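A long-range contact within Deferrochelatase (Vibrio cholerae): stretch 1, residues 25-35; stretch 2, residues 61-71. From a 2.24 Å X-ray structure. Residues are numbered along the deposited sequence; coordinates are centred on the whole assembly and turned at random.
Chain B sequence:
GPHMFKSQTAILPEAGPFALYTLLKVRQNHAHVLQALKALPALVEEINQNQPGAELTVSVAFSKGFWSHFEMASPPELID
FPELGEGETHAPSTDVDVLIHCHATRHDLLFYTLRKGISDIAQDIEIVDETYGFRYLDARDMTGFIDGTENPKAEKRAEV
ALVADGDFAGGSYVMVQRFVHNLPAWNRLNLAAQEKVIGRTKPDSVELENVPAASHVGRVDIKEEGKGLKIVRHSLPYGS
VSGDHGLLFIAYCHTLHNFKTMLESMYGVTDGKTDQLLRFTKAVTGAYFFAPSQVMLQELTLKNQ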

ATOM      1  N   LYS B  25       5.839 -14.434  13.292  1.00 25.84           N
ATOM      2  CA  LYS B  25       6.410 -15.298  14.315  1.00 27.05           C
ATOM      3  C   LYS B  25       5.282 -15.937  15.117  1.00 28.02           C
ATOM      4  O   LYS B  25       4.295 -15.277  15.437  1.00 28.20           O
ATOM      5  N   VAL B  26       5.424 -17.221  15.432  1.00 28.19           N
ATOM      6  CA  VAL B  26       4.396 -17.936  16.178  1.00 28.88           C
ATOM      7  C   VAL B  26       4.714 -17.942  17.670  1.00 30.01           C
ATOM      8  O   VAL B  26       5.680 -18.568  18.108  1.00 32.12           O
ATOM      9  N   ARG B  27       3.895 -17.241  18.447  1.00 30.15           N
ATOM     10  CA  ARG B  27       4.161 -17.062  19.872  1.00 31.43           C
ATOM     11  C   ARG B  27       3.474 -18.105  20.755  1.00 30.66           C
ATOM     12  O   ARG B  27       4.062 -18.595  21.719  1.00 30.04           O
ATOM     13  N   GLN B  28       2.230 -18.439  20.431  1.00 30.12           N
ATOM     14  CA  GLN B  28       1.483 -19.414  21.218  1.00 32.31           C
ATOM     15  C   GLN B  28       0.437 -20.130  20.370  1.00 30.01           C
ATOM     16  O   GLN B  28       0.249 -19.796  19.200  1.00 29.29           O
ATOM     17  N   ASN B  29      -0.239 -21.106  20.978  1.00 29.65           N
ATOM     18  CA  ASN B  29      -1.285 -21.889  20.317  1.00 29.63           C
ATOM     19  C   ASN B  29      -0.872 -22.383  18.936  1.00 28.73           C
ATOM     20  O   ASN B  29      -1.594 -22.197  17.958  1.00 28.79           O
ATOM     21  N   HIS B  30       0.295 -23.017  18.879  1.00 28.60           N
ATOM     22  CA  HIS B  30       0.920 -23.426  17.624  1.00 28.40           C
ATOM     23  C   HIS B  30       0.024 -24.316  16.761  1.00 28.17           C
ATOM     24  O   HIS B  30       0.057 -24.230  15.534  1.00 27.54           O
ATOM     25  N   ALA B  31      -0.775 -25.166  17.399  1.00 29.68           N
ATOM     26  CA  ALA B  31      -1.654 -26.072  16.666  1.00 28.99           C
ATOM     27  C   ALA B  31      -2.778 -25.297  15.983  1.00 28.43           C
ATOM     28  O   ALA B  31      -3.183 -25.631  14.867  1.00 29.18           O
ATOM     29  N   HIS B  32      -3.275 -24.261  16.654  1.00 28.28           N
ATOM     30  CA  HIS B  32      -4.337 -23.433  16.096  1.00 28.85           C
ATOM     31  C   HIS B  32      -3.798 -22.613  14.925  1.00 27.54           C
ATOM     32  O   HIS B  32      -4.499 -22.385  13.936  1.00 27.79           O
ATOM     33  N   VAL B  33      -2.546 -22.180  15.046  1.00 26.85           N
ATOM     34  CA  VAL B  33      -1.901 -21.385  14.012  1.00 26.17           C
ATOM     35  C   VAL B  33      -1.655 -22.209  12.750  1.00 25.09           C
ATOM     36  O   VAL B  33      -1.927 -21.749  11.639  1.00 23.85           O
ATOM     37  N   LEU B  34      -1.148 -23.427  12.930  1.00 25.66           N
ATOM     38  CA  LEU B  34      -0.891 -24.330  11.811  1.00 25.38           C
ATOM     39  C   LEU B  34      -2.170 -24.634  11.034  1.00 26.78           C
ATOM     40  O   LEU B  34      -2.172 -24.643   9.800  1.00 25.57           O
ATOM     41  N   GLN B  35      -3.255 -24.879  11.765  1.00 25.85           N
ATOM     42  CA  GLN B  35      -4.552 -25.145  11.154  1.00 26.18           C
ATOM     43  C   GLN B  35      -5.010 -23.962  10.313  1.00 24.42           C
ATOM     44  O   GLN B  35      -5.472 -24.134   9.185  1.00 24.28           O
ATOM     45  N   ALA B  61       5.096 -20.989   3.582  1.00 19.63           N
ATOM     46  CA  ALA B  61       6.423 -21.563   3.787  1.00 21.47           C
ATOM     47  C   ALA B  61       6.886 -21.416   5.233  1.00 21.74           C
ATOM     48  O   ALA B  61       6.492 -20.481   5.933  1.00 19.68           O
ATOM     49  N   PHE B  62       7.733 -22.342   5.673  1.00 21.59           N
ATOM     50  CA  PHE B  62       8.192 -22.360   7.056  1.00 23.12           C
ATOM     51  C   PHE B  62       9.714 -22.312   7.140  1.00 21.54           C
ATOM     52  O   PHE B  62      10.404 -22.889   6.295  1.00 22.73           O
ATOM     53  N   SER B  63      10.232 -21.630   8.160  1.00 23.01           N
ATOM     54  CA  SER B  63      11.673 -21.514   8.351  1.00 24.54           C
ATOM     55  C   SER B  63      12.273 -22.783   8.951  1.00 27.29           C
ATOM     56  O   SER B  63      11.547 -23.677   9.376  1.00 27.52           O
ATOM     57  N   LYS B  64      13.601 -22.848   8.975  1.00 26.77           N
ATOM     58  CA  LYS B  64      14.319 -23.976   9.552  1.00 28.17           C
ATOM     59  C   LYS B  64      13.974 -24.157  11.027  1.00 29.82           C
ATOM     60  O   LYS B  64      13.732 -25.280  11.486  1.00 31.10           O
ATOM     61  N   GLY B  65      13.953 -23.048  11.762  1.00 29.66           N
ATOM     62  CA  GLY B  65      13.675 -23.083  13.185  1.00 30.66           C
ATOM     63  C   GLY B  65      12.280 -23.580  13.513  1.00 31.80           C
ATOM     64  O   GLY B  65      12.097 -24.341  14.464  1.00 35.44           O
ATOM     65  N   PHE B  66      11.294 -23.160  12.726  1.00 31.04           N
ATOM     66  CA  PHE B  66       9.915 -23.559  12.970  1.00 31.45           C
ATOM     67  C   PHE B  66       9.638 -24.972  12.473  1.00 34.23           C
ATOM     68  O   PHE B  66       8.692 -25.620  12.923  1.00 35.55           O
ATOM     69  N   TRP B  67      10.452 -25.447  11.537  1.00 34.14           N
ATOM     70  CA  TRP B  67      10.243 -26.772  10.977  1.00 35.22           C
ATOM     71  C   TRP B  67      10.537 -27.866  12.005  1.00 38.45           C
ATOM     72  O   TRP B  67      10.063 -28.992  11.869  1.00 39.78           O
ATOM     73  N   SER B  68      11.314 -27.532  13.030  1.00 38.42           N
ATOM     74  CA  SER B  68      11.621 -28.478  14.091  1.00 40.16           C
ATOM     75  C   SER B  68      10.353 -28.930  14.807  1.00 42.29           C
ATOM     76  O   SER B  68      10.267 -30.065  15.270  1.00 44.79           O
ATOM     77  N   HIS B  69       9.378 -28.030  14.891  1.00 41.97           N
ATOM     78  CA  HIS B  69       8.100 -28.317  15.525  1.00 43.53           C
ATOM     79  C   HIS B  69       7.303 -29.379  14.766  1.00 44.07           C
ATOM     80  O   HIS B  69       6.402 -30.001  15.326  1.00 45.54           O
ATOM     81  N   PHE B  70       7.634 -29.582  13.494  1.00 43.43           N
ATOM     82  CA  PHE B  70       6.918 -30.540  12.653  1.00 45.45           C
ATOM     83  C   PHE B  70       7.354 -31.980  12.908  1.00 48.44           C
ATOM     84  O   PHE B  70       8.486 -32.229  13.314  1.00 48.20           O
ATOM     85  N   GLU B  71       6.446 -32.922  12.673  1.00 50.10           N
ATOM     86  CA  GLU B  71       6.780 -34.340  12.736  1.00 55.73           C
ATOM     87  C   GLU B  71       7.555 -34.739  11.488  1.00 59.05           C
ATOM     88  O   GLU B  71       8.510 -35.516  11.557  1.00 58.89           O
TER

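Contacts between segments distant in sequence often rest on shape alone, with aromatic and aliphatic side chains filling the space between two backbones that never come close enough to bond. Residues 25-35 and 61-71 of Vibrio cholerae deferrochelatase offer a compact example. The nearest CA atoms, those of Val26 and Phe66, lie 8.5 Å apart, and no hydrogen bond crosses between the stretches. About 268 Å² of surface, summed over both sides, is buried by a handful of side chains.

The apolar contacts come first. Phe66 gives up more area to the contact than any other residue, 64 Å². Its CA-to-CB bond points toward the first stretch, and with chi1 at t and chi2 at 82° the ring reaches across to the end of the strand, where Val26 CG2 meets Phe66 CE1 at 3.5 Å, the shortest approach between the stretches. Val26 also points toward its partner, with chi1 at t. The approach to the ring is oblique, and the same ring atom serves a second neighbour, since His30 CD2 lies 4.1 Å from Phe66 CE1.

Leu34, one helical turn beyond His30, builds the other apolar cluster. Its CA-to-CB bond runs sideways to the second stretch, yet the t, p rotamer brings the end of the side chain nearer. From there Leu34 CD1 sits 3.8 Å from Phe70 CE1, at the edge of that ring and near its plane, and 4.1 Å from Phe62 CZ, which it approaches obliquely. Phe62 points toward the first stretch with chi1 at m; Phe70, also m, starts out sideways and likewise reaches inward at its end. A single methyl group thus touches rings from residues eight positions apart in sequence. Val33 points toward the second stretch too, but its nearest atom, Val33 CG1, stays 5.7 Å from Phe66 CZ.

The aromatic pair of His30 and His69 shows how parallel planes need not mean full stacking. Both side chains point toward the opposing stretch, both have chi1 at m, and their chi2 values of 61° and 67° are nearly equal. The ring planes differ by just 7°, but the centroids are 5.4 Å apart and the rings are slid so that they barely overlap. Their closest atoms, His30 CD2 and His69 CD2, are 3.9 Å apart: a contact of carbons rather than a hydrogen bond.

No polar group bonds across the contact; the hydrogen bonds lie within each stretch or reach elsewhere in the structure. Ser63, with chi1 at p, occupies an N-cap position and accepts a weak capping bond, Phe66 N to Ser63 OG, of 3.4 Å. The next turn is a type I beta turn from Trp67 to Phe70, with Phe70 N bonded to Trp67 O at 3.0 Å. In the first stretch, Leu34 N donates to His30 O at 3.0 Å, a helical bond joining the two residues whose side chains serve the histidine pair and the leucine cluster. Lys25 NZ finds its hydrogen-bond partner elsewhere in the structure.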

ATOM      1  CB  LYS B  25       7.341 -14.502  15.232  1.00 29.04           C
ATOM      2  CG  LYS B  25       8.148 -15.343  16.206  1.00 31.00           C
ATOM      3  CD  LYS B  25       9.357 -15.974  15.531  1.00 31.78           C
ATOM      4  CE  LYS B  25      10.144 -16.831  16.512  1.00 29.00           C
ATOM      5  NZ  LYS B  25      11.302 -17.510  15.867  1.00 30.33           N
ATOM      6  CB  VAL B  26       4.246 -19.382  15.678  1.00 28.66           C
ATOM      7  CG1 VAL B  26       3.082 -20.064  16.376  1.00 29.09           C
ATOM      8  CG2 VAL B  26       4.050 -19.398  14.168  1.00 27.39           C
ATOM      9  CB  ARG B  27       3.743 -15.656  20.310  1.00 33.04           C
ATOM     10  CG  ARG B  27       4.658 -14.558  19.797  1.00 36.09           C
ATOM     11  CD  ARG B  27       6.114 -14.886  20.108  1.00 38.46           C
ATOM     12  NE  ARG B  27       7.029 -13.872  19.594  1.00 45.31           N
ATOM     13  CZ  ARG B  27       8.355 -13.955  19.669  1.00 47.79           C
ATOM     14  NH1 ARG B  27       8.927 -15.008  20.236  1.00 49.64           N
ATOM     15  NH2 ARG B  27       9.108 -12.982  19.173  1.00 44.37           N
ATOM     16  CB  GLN B  28       0.810 -18.736  22.413  1.00 29.60           C
ATOM     17  CG  GLN B  28      -0.194 -17.665  22.022  1.00 31.68           C
ATOM     18  CD  GLN B  28      -1.020 -17.172  23.194  1.00 35.91           C
ATOM     19  OE1 GLN B  28      -0.627 -17.313  24.353  1.00 36.69           O
ATOM     20  NE2 GLN B  28      -2.178 -16.594  22.898  1.00 34.48           N
ATOM     21  CB  ASN B  29      -2.576 -21.071  20.211  1.00 29.96           C
ATOM     22  CG  ASN B  29      -3.280 -20.924  21.544  1.00 31.18           C
ATOM     23  OD1 ASN B  29      -3.286 -21.845  22.360  1.00 32.05           O
ATOM     24  ND2 ASN B  29      -3.879 -19.763  21.774  1.00 31.43           N
ATOM     25  CB  HIS B  30       2.238 -24.148  17.913  1.00 29.49           C
ATOM     26  CG  HIS B  30       3.287 -23.272  18.525  1.00 29.37           C
ATOM     27  ND1 HIS B  30       3.120 -22.646  19.741  1.00 29.14           N
ATOM     28  CD2 HIS B  30       4.520 -22.919  18.087  1.00 30.02           C
ATOM     29  CE1 HIS B  30       4.202 -21.944  20.026  1.00 29.63           C
ATOM     30  NE2 HIS B  30       5.066 -22.093  19.039  1.00 29.81           N
ATOM     31  CB  ALA B  31      -2.222 -27.130  17.589  1.00 29.31           C
ATOM     32  CB  HIS B  32      -4.927 -22.502  17.161  1.00 29.44           C
ATOM     33  CG  HIS B  32      -5.483 -23.214  18.361  1.00 30.84           C
ATOM     34  ND1 HIS B  32      -5.325 -24.563  18.569  1.00 31.34           N
ATOM     35  CD2 HIS B  32      -6.193 -22.746  19.417  1.00 32.50           C
ATOM     36  CE1 HIS B  32      -5.910 -24.903  19.707  1.00 32.85           C
ATOM     37  NE2 HIS B  32      -6.444 -23.821  20.237  1.00 33.73           N
ATOM     38  CB  VAL B  33      -0.568 -20.799  14.506  1.00 26.94           C
ATOM     39  CG1 VAL B  33       0.131 -20.057  13.380  1.00 26.15           C
ATOM     40  CG2 VAL B  33      -0.805 -19.875  15.692  1.00 27.18           C
ATOM     41  CB  LEU B  34      -0.259 -25.632  12.305  1.00 27.07           C
ATOM     42  CG  LEU B  34       0.071 -26.676  11.235  1.00 27.94           C
ATOM     43  CD1 LEU B  34       0.966 -26.074  10.161  1.00 28.39           C
ATOM     44  CD2 LEU B  34       0.731 -27.896  11.860  1.00 31.63           C
ATOM     45  CB  GLN B  35      -5.603 -25.460  12.222  1.00 28.44           C
ATOM     46  CG  GLN B  35      -5.438 -26.817  12.883  1.00 31.09           C
ATOM     47  CD  GLN B  35      -6.580 -27.146  13.828  1.00 40.28           C
ATOM     48  OE1 GLN B  35      -7.565 -26.413  13.907  1.00 37.05           O
ATOM     49  NE2 GLN B  35      -6.452 -28.254  14.550  1.00 38.50           N
ATOM     50  CB  ALA B  61       7.421 -20.919   2.846  1.00 20.22           C
ATOM     51  CB  PHE B  62       7.675 -23.608   7.772  1.00 24.44           C
ATOM     52  CG  PHE B  62       6.189 -23.787   7.683  1.00 24.40           C
ATOM     53  CD1 PHE B  62       5.629 -24.570   6.685  1.00 24.45           C
ATOM     54  CD2 PHE B  62       5.348 -23.174   8.599  1.00 23.82           C
ATOM     55  CE1 PHE B  62       4.252 -24.736   6.604  1.00 24.33           C
ATOM     56  CE2 PHE B  62       3.973 -23.339   8.521  1.00 25.21           C
ATOM     57  CZ  PHE B  62       3.429 -24.120   7.523  1.00 24.97           C
ATOM     58  CB  SER B  63      11.998 -20.320   9.243  1.00 24.85           C
ATOM     59  OG  SER B  63      11.551 -20.531  10.569  1.00 24.89           O
ATOM     60  CB  LYS B  64      15.828 -23.784   9.381  1.00 28.96           C
ATOM     61  CG  LYS B  64      16.676 -24.728  10.225  1.00 29.70           C
ATOM     62  CD  LYS B  64      16.522 -26.174   9.780  1.00 31.25           C
ATOM     63  CE  LYS B  64      17.481 -27.086  10.534  1.00 36.04           C
ATOM     64  NZ  LYS B  64      17.396 -28.490  10.052  1.00 36.30           N
ATOM     65  CB  PHE B  66       8.948 -22.571  12.309  1.00 29.39           C
ATOM     66  CG  PHE B  66       7.501 -22.804  12.666  1.00 28.66           C
ATOM     67  CD1 PHE B  66       6.987 -22.315  13.857  1.00 29.51           C
ATOM     68  CD2 PHE B  66       6.654 -23.503  11.811  1.00 28.48           C
ATOM     69  CE1 PHE B  66       5.654 -22.526  14.200  1.00 29.54           C
ATOM     70  CE2 PHE B  66       5.318 -23.714  12.151  1.00 28.84           C
ATOM     71  CZ  PHE B  66       4.823 -23.224  13.346  1.00 28.73           C
ATOM     72  CB  TRP B  67      11.100 -26.970   9.726  1.00 34.33           C
ATOM     73  CG  TRP B  67      10.519 -27.985   8.786  1.00 34.95           C
ATOM     74  CD1 TRP B  67      10.532 -29.341   8.935  1.00 37.56           C
ATOM     75  CD2 TRP B  67       9.822 -27.727   7.559  1.00 33.32           C
ATOM     76  NE1 TRP B  67       9.892 -29.943   7.880  1.00 38.26           N
ATOM     77  CE2 TRP B  67       9.447 -28.974   7.021  1.00 35.53           C
ATOM     78  CE3 TRP B  67       9.482 -26.563   6.866  1.00 30.37           C
ATOM     79  CZ2 TRP B  67       8.744 -29.087   5.813  1.00 33.04           C
ATOM     80  CZ3 TRP B  67       8.791 -26.677   5.678  1.00 28.24           C
ATOM     81  CH2 TRP B  67       8.427 -27.926   5.161  1.00 30.04           C
ATOM     82  CB  SER B  68      12.592 -27.856  15.085  1.00 40.46           C
ATOM     83  OG  SER B  68      13.832 -27.596  14.465  1.00 46.13           O
ATOM     84  CB  HIS B  69       7.275 -27.035  15.640  1.00 42.25           C
ATOM     85  CG  HIS B  69       7.834 -26.031  16.601  1.00 41.17           C
ATOM     86  ND1 HIS B  69       9.031 -25.379  16.388  1.00 39.63           N
ATOM     87  CD2 HIS B  69       7.355 -25.559  17.776  1.00 41.78           C
ATOM     88  CE1 HIS B  69       9.265 -24.551  17.392  1.00 41.75           C
ATOM     89  NE2 HIS B  69       8.261 -24.643  18.248  1.00 47.40           N
ATOM     90  CB  PHE B  70       7.117 -30.205  11.174  1.00 43.99           C
ATOM     91  CG  PHE B  70       6.389 -28.974  10.731  1.00 43.01           C
ATOM     92  CD1 PHE B  70       5.133 -28.664  11.242  1.00 41.23           C
ATOM     93  CD2 PHE B  70       6.964 -28.114   9.810  1.00 38.12           C
ATOM     94  CE1 PHE B  70       4.463 -27.518  10.831  1.00 41.14           C
ATOM     95  CE2 PHE B  70       6.300 -26.971   9.401  1.00 34.19           C
ATOM     96  CZ  PHE B  70       5.051 -26.673   9.912  1.00 38.62           C
ATOM     97  CB  GLU B  71       5.521 -35.198  12.869  1.00 54.54           C
ATOM     98  CG  GLU B  71       4.801 -35.056  14.207  1.00 53.15           C
ATOM     99  CD  GLU B  71       3.592 -35.970  14.316  1.00 54.79           C
ATOM    100  OE1 GLU B  71       3.221 -36.584  13.293  1.00 53.58           O
ATOM    101  OE2 GLU B  71       3.016 -36.080  15.420  1.00 63.16           O
TER